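Local coordinates for protein pullulanase (Bacillus acidopullulyticus, PDB 2WAN) that hydrolyses the alpha-1,6 branch linkages of pullulan and related starch polysaccharides, as a debranching member of the alpha-amylase family of glycoside hydrolases, at residues 117-122 / 303-308; 573-578 / 591-596. All coordinates share one frame; numbering follows the deposited sequence.

Contact 1: residues 117-122 / 303-308; sequences AYLDDE and RNVLNL
R303 lies across the ring of Y118 and at the same time grips the carboxylate of D120. Its CD sits over the ring centre, 3.8 Å from the centroid and 8° off the normal, a CH-pi contact, and R303 CZ follows at 3.3 Å from Y118 CD2, the guanidinium and ring planes 20° apart. The chain is extended as far as CD and bends at chi3 (68°), which brings NE over the Y118 face. Side-on, R303 NE gives D120 OD1 an almost straight bond of 2.9 Å on the syn lone pair, while R303 NH2 reaches D120 OD2 at 2.8 Å. The anti lone pair of D120 OD1 takes N304 N at 3.0 Å, fixing the first residue of the 3-10 turn 304-307. L119 O bridges R303 N and V305 N, received from opposite faces of its carbonyl plane, and V305 CG1 packs on L119 CG at 3.9 Å. Toward E122 the contact thins to van der Waals touches: L308 CD1 meets D121 OD2 and E122 CB, and E122 itself is exposed. The turn following strand 295-302 is thus bound to the end of strand 114-121, which belongs to the same sheet; Y118 OH is hydrogen-bonded to Q571 OE1. With charge matched to charge and D120 OD1 doubly held, D120 is probably kept ionised and the guanidinium is probably held close over the tyrosine ring.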
loop_
_atom_site.group_PDB
_atom_site.type_symbol
_atom_site.label_atom_id
_atom_site.label_comp_id
_atom_site.label_asym_id
_atom_site.label_seq_id
_atom_site.Cartn_x
_atom_site.Cartn_y
_atom_site.Cartn_z
ATOM N N ALA A 117 27.953 -3.573 9.524
ATOM C CA ALA A 117 28.515 -2.503 8.700
ATOM C C ALA A 117 27.936 -2.493 7.288
ATOM O O ALA A 117 27.840 -3.544 6.637
ATOM C CB ALA A 117 30.042 -2.594 8.639
ATOM N N TYR A 118 27.566 -1.298 6.832
ATOM C CA TYR A 118 26.974 -1.103 5.512
ATOM C C TYR A 118 27.786 -0.114 4.701
ATOM O O TYR A 118 28.213 0.917 5.216
ATOM C CB TYR A 118 25.542 -0.550 5.634
ATOM C CG TYR A 118 24.479 -1.524 6.074
ATOM C CD1 TYR A 118 24.407 -2.821 5.532
ATOM C CD2 TYR A 118 23.501 -1.137 6.996
ATOM C CE1 TYR A 118 23.417 -3.705 5.912
ATOM C CE2 TYR A 118 22.497 -2.006 7.376
ATOM C CZ TYR A 118 22.454 -3.299 6.828
ATOM O OH TYR A 118 21.469 -4.185 7.196
ATOM N N LEU A 119 27.972 -0.416 3.422
ATOM C CA LEU A 119 28.532 0.532 2.486
ATOM C C LEU A 119 27.350 1.298 1.891
ATOM O O LEU A 119 26.631 0.781 1.017
ATOM C CB LEU A 119 29.358 -0.202 1.412
ATOM C CG LEU A 119 30.181 0.621 0.415
ATOM C CD1 LEU A 119 31.276 1.462 1.130
ATOM C CD2 LEU A 119 30.804 -0.293 -0.648
ATOM N N ASP A 120 27.130 2.515 2.390
ATOM C CA ASP A 120 25.930 3.292 2.035
ATOM C C ASP A 120 26.164 4.382 1.010
ATOM O O ASP A 120 25.223 5.045 0.585
ATOM C CB ASP A 120 25.248 3.874 3.287
ATOM C CG ASP A 120 24.385 2.854 4.013
ATOM O OD1 ASP A 120 23.875 1.894 3.373
ATOM O OD2 ASP A 120 24.202 3.007 5.238
ATOM N N ASP A 121 27.425 4.587 0.626
ATOM C CA ASP A 121 27.774 5.468 -0.488
ATOM C C ASP A 121 29.100 4.937 -1.039
ATOM O O ASP A 121 29.673 4.012 -0.474
ATOM C CB ASP A 121 27.900 6.932 -0.029
ATOM C CG ASP A 121 27.652 7.937 -1.148
ATOM O OD1 ASP A 121 27.194 9.058 -0.837
ATOM O OD2 ASP A 121 27.896 7.629 -2.339
ATOM N N GLU A 122 29.573 5.502 -2.138
ATOM C CA GLU A 122 30.817 5.026 -2.743
ATOM C C GLU A 122 31.992 5.008 -1.752
ATOM O O GLU A 122 32.780 4.065 -1.745
ATOM C CB GLU A 122 31.158 5.807 -4.015
ATOM C CG GLU A 122 31.432 7.279 -3.824
ATOM C CD GLU A 122 32.352 7.837 -4.896
ATOM O OE1 GLU A 122 33.187 7.074 -5.432
ATOM O OE2 GLU A 122 32.238 9.041 -5.202
ATOM N N ARG A 303 24.970 -1.650 0.749
ATOM C CA ARG A 303 23.544 -1.314 0.867
ATOM C C ARG A 303 23.253 -0.096 -0.007
ATOM O O ARG A 303 23.057 -0.236 -1.206
ATOM C CB ARG A 303 23.099 -1.133 2.332
ATOM C CG ARG A 303 21.576 -0.863 2.491
ATOM C CD ARG A 303 21.137 -0.764 3.956
ATOM N NE ARG A 303 21.671 0.431 4.618
ATOM C CZ ARG A 303 21.217 0.930 5.767
ATOM N NH1 ARG A 303 20.202 0.359 6.404
ATOM N NH2 ARG A 303 21.790 2.015 6.287
ATOM N N ASN A 304 23.282 1.113 0.553
ATOM C CA ASN A 304 22.812 2.270 -0.195
ATOM C C ASN A 304 23.779 2.743 -1.269
ATOM O O ASN A 304 23.413 3.547 -2.125
ATOM C CB ASN A 304 22.395 3.408 0.735
ATOM C CG ASN A 304 21.187 3.050 1.584
ATOM O OD1 ASN A 304 20.415 2.161 1.227
ATOM N ND2 ASN A 304 21.017 3.739 2.709
ATOM N N VAL A 305 24.993 2.190 -1.260
ATOM C CA VAL A 305 25.915 2.407 -2.378
ATOM C C VAL A 305 25.282 1.950 -3.711
ATOM O O VAL A 305 25.523 2.549 -4.766
ATOM C CB VAL A 305 27.279 1.727 -2.136
ATOM C CG1 VAL A 305 27.152 0.190 -2.069
ATOM C CG2 VAL A 305 28.286 2.153 -3.211
ATOM N N LEU A 306 24.450 0.911 -3.641
ATOM C CA LEU A 306 23.823 0.352 -4.845
ATOM C C LEU A 306 22.739 1.257 -5.434
ATOM O O LEU A 306 22.274 1.016 -6.552
ATOM C CB LEU A 306 23.279 -1.058 -4.565
ATOM C CG LEU A 306 24.291 -2.080 -4.039
ATOM C CD1 LEU A 306 23.590 -3.399 -3.671
ATOM C CD2 LEU A 306 25.429 -2.328 -5.051
ATOM N N ASN A 307 22.341 2.295 -4.690
ATOM C CA ASN A 307 21.434 3.331 -5.216
ATOM C C ASN A 307 22.042 4.150 -6.353
ATOM O O ASN A 307 21.314 4.750 -7.137
ATOM C CB ASN A 307 21.009 4.340 -4.137
ATOM C CG ASN A 307 20.260 3.718 -2.975
ATOM O OD1 ASN A 307 19.895 2.542 -2.982
ATOM N ND2 ASN A 307 20.027 4.532 -1.946
ATOM N N LEU A 308 23.375 4.194 -6.411
ATOM C CA LEU A 308 24.088 5.091 -7.337
ATOM C C LEU A 308 23.818 4.761 -8.810
ATOM O O LEU A 308 23.645 3.593 -9.167
ATOM C CB LEU A 308 25.602 5.090 -7.041
ATOM C CG LEU A 308 26.058 5.676 -5.692
ATOM C CD1 LEU A 308 27.539 5.391 -5.421
ATOM C CD2 LEU A 308 25.786 7.160 -5.622
#

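Contact 2: residues 573-578 / 591-596. With GOL (glycerol), chain C.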
loop_
_atom_site.group_PDB
_atom_site.type_symbol
_atom_site.label_atom_id
_atom_site.label_comp_id
_atom_site.label_asym_id
_atom_site.label_seq_id
_atom_site.Cartn_x
_atom_site.Cartn_y
_atom_site.Cartn_z
ATOM N N TYR A 573 16.734 -5.670 -1.356
ATOM C CA TYR A 573 15.317 -5.489 -1.735
ATOM C C TYR A 573 14.422 -5.164 -0.536
ATOM O O TYR A 573 13.228 -4.885 -0.720
ATOM C CB TYR A 573 14.773 -6.709 -2.506
ATOM C CG TYR A 573 15.275 -6.814 -3.938
ATOM C CD1 TYR A 573 14.626 -6.129 -4.980
ATOM C CD2 TYR A 573 16.387 -7.605 -4.252
ATOM C CE1 TYR A 573 15.078 -6.223 -6.309
ATOM C CE2 TYR A 573 16.851 -7.704 -5.567
ATOM C CZ TYR A 573 16.190 -7.011 -6.591
ATOM O OH TYR A 573 16.636 -7.130 -7.900
ATOM N N TYR A 574 14.995 -5.172 0.670
ATOM C CA TYR A 574 14.232 -5.005 1.925
ATOM C C TYR A 574 14.749 -3.805 2.723
ATOM O O TYR A 574 15.882 -3.382 2.527
ATOM C CB TYR A 574 14.395 -6.244 2.797
ATOM C CG TYR A 574 13.908 -7.495 2.121
ATOM C CD1 TYR A 574 12.547 -7.795 2.087
ATOM C CD2 TYR A 574 14.793 -8.356 1.471
ATOM C CE1 TYR A 574 12.074 -8.933 1.427
ATOM C CE2 TYR A 574 14.329 -9.510 0.821
ATOM C CZ TYR A 574 12.974 -9.789 0.805
ATOM O OH TYR A 574 12.485 -10.918 0.173
ATOM N N ARG A 575 13.926 -3.281 3.634
ATOM C CA ARG A 575 14.364 -2.199 4.519
ATOM C C ARG A 575 15.070 -2.757 5.754
ATOM O O ARG A 575 14.607 -3.701 6.385
ATOM C CB ARG A 575 13.204 -1.256 4.892
ATOM C CG ARG A 575 12.573 -0.562 3.669
ATOM C CD ARG A 575 11.454 0.439 4.033
ATOM N NE ARG A 575 10.986 1.078 2.807
ATOM C CZ ARG A 575 9.732 1.080 2.362
ATOM N NH1 ARG A 575 8.757 0.520 3.071
ATOM N NH2 ARG A 575 9.455 1.681 1.204
ATOM N N THR A 576 16.222 -2.178 6.073
ATOM C CA THR A 576 16.956 -2.573 7.272
ATOM C C THR A 576 17.288 -1.308 8.068
ATOM O O THR A 576 17.334 -0.214 7.502
ATOM C CB THR A 576 18.260 -3.332 6.941
ATOM O OG1 THR A 576 19.100 -2.507 6.130
ATOM C CG2 THR A 576 17.962 -4.646 6.206
ATOM N N ASP A 577 17.496 -1.473 9.375
ATOM C CA ASP A 577 17.864 -0.350 10.232
ATOM C C ASP A 577 19.381 -0.253 10.388
ATOM O O ASP A 577 20.127 -0.985 9.738
ATOM C CB ASP A 577 17.151 -0.423 11.598
ATOM C CG ASP A 577 17.460 -1.700 12.376
ATOM O OD1 ASP A 577 18.551 -2.293 12.209
ATOM O OD2 ASP A 577 16.605 -2.111 13.187
ATOM N N SER A 578 19.835 0.647 11.258
ATOM C CA SER A 578 21.266 0.891 11.393
ATOM C C SER A 578 21.999 -0.202 12.168
ATOM O O SER A 578 23.242 -0.260 12.137
ATOM C CB SER A 578 21.513 2.287 11.971
ATOM O OG SER A 578 21.113 3.261 11.022
ATOM N N GLU A 591 9.845 -5.656 5.031
ATOM C CA GLU A 591 9.192 -4.752 4.090
ATOM C C GLU A 591 10.088 -4.447 2.884
ATOM O O GLU A 591 11.312 -4.331 3.001
ATOM C CB GLU A 591 8.694 -3.467 4.782
ATOM C CG GLU A 591 9.800 -2.640 5.407
ATOM C CD GLU A 591 9.284 -1.435 6.203
ATOM O OE1 GLU A 591 9.666 -1.321 7.390
ATOM O OE2 GLU A 591 8.527 -0.604 5.653
ATOM N N PHE A 592 9.455 -4.337 1.719
ATOM C CA PHE A 592 10.144 -4.138 0.451
ATOM C C PHE A 592 10.625 -2.689 0.347
ATOM O O PHE A 592 9.857 -1.755 0.608
ATOM C CB PHE A 592 9.166 -4.481 -0.681
ATOM C CG PHE A 592 9.810 -4.663 -2.039
ATOM C CD1 PHE A 592 9.807 -3.621 -2.955
ATOM C CD2 PHE A 592 10.371 -5.875 -2.398
ATOM C CE1 PHE A 592 10.367 -3.777 -4.226
ATOM C CE2 PHE A 592 10.949 -6.038 -3.679
ATOM C CZ PHE A 592 10.924 -4.986 -4.585
ATOM N N ALA A 593 11.898 -2.501 -0.020
ATOM C CA ALA A 593 12.523 -1.169 -0.039
ATOM C C ALA A 593 12.322 -0.415 -1.361
ATOM O O ALA A 593 13.218 -0.366 -2.210
ATOM C CB ALA A 593 14.043 -1.303 0.289
ATOM N N THR A 594 11.142 0.167 -1.559
ATOM C CA THR A 594 10.840 0.897 -2.794
ATOM C C THR A 594 11.670 2.174 -2.990
ATOM O O THR A 594 11.711 2.712 -4.098
ATOM C CB THR A 594 9.332 1.278 -2.882
ATOM O OG1 THR A 594 8.978 2.012 -1.704
ATOM C CG2 THR A 594 8.481 0.033 -2.946
ATOM N N GLU A 595 12.327 2.651 -1.925
ATOM C CA GLU A 595 13.267 3.781 -2.032
ATOM C C GLU A 595 14.592 3.384 -2.711
ATOM O O GLU A 595 15.435 4.242 -2.997
ATOM C CB GLU A 595 13.536 4.429 -0.660
ATOM C CG GLU A 595 14.419 3.621 0.300
ATOM C CD GLU A 595 13.660 2.635 1.173
ATOM O OE1 GLU A 595 12.525 2.232 0.829
ATOM O OE2 GLU A 595 14.208 2.237 2.219
ATOM N N HIS A 596 14.778 2.088 -2.939
ATOM C CA HIS A 596 15.942 1.583 -3.673
ATOM C C HIS A 596 15.517 1.491 -5.134
ATOM O O HIS A 596 14.590 0.736 -5.441
ATOM C CB HIS A 596 16.357 0.197 -3.169
ATOM C CG HIS A 596 17.125 0.188 -1.875
ATOM N ND1 HIS A 596 17.690 1.316 -1.311
ATOM C CD2 HIS A 596 17.446 -0.838 -1.056
ATOM C CE1 HIS A 596 18.327 0.978 -0.199
ATOM N NE2 HIS A 596 18.189 -0.321 -0.020
HETATM C C1 GOL C . 17.764 2.346 4.540
HETATM O O1 GOL C . 18.522 3.536 4.382
HETATM C C2 GOL C . 17.613 1.659 3.184
HETATM O O2 GOL C . 16.970 2.529 2.264
HETATM C C3 GOL C . 16.796 0.387 3.331
HETATM O O3 GOL C . 17.501 -0.619 4.024
HETATM O O HOH W 1 18.555 -2.514 2.445
HETATM O O HOH W 2 12.463 -5.382 6.119
#
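R575 forms a salt-bridge network with E591 and E595, its guanidinium edge-on to two differently turned carboxylates. The E595 carboxylate is nearly coplanar with it, 16° apart, and E595 OE1 takes R575 NE, at 2.8 Å, and R575 NH2, at 3.1 Å; E595 bends at chi2 (-88°), which sets its CD beside the arginine. The E591 carboxylate stands steeply, its plane 79° from the guanidinium; its OE2 receives R575 NH1 at 2.8 Å on the anti side, tilted from the carboxylate plane, and E591 OE1 is bonded to T583 OG1. F592 O lies over one face of the guanidinium, 3.3 Å from R575 CZ. Both segments belong to the loop between helices 564-568 and 597-614 of the alpha-amylase-type barrel domain, where Y574 and F592 form a single beta bridge: A593 N bonds to Y573 O at 2.8 Å, and R575 N to E591 O. An alanine in place of R575 would probably leave E591 and E595 without their shared cation and uncover F592 O. Y573 and F592 run side by side, with CD1 of Y573 3.9 Å from CZ of F592. E595 OE2 accepts from O2 of a bound glycerol.

The two contacts meet, their centres 12 Å apart, so the beta domain that holds 117-122 and 303-308 touches the barrel-domain loop of contact 2. T576 is the joint: its OG1 lies 3.1 Å from R303 NH1 and 3.1 Å from Y118 OH, both probable hydrogen bonds, so the arginine that holds D120 also reaches the second contact. H596, at the N-cap position of helix 597-614, packs against the 3-10 turn, its CE1 2.8 Å from N304 OD1 and its ND1 3.0 Å from N307 OD1. The glycerol, probably from the crystallisation liquor, is shared, bonded to N304 ND2 as well as to T576 and E595, and so bridges the two contacts.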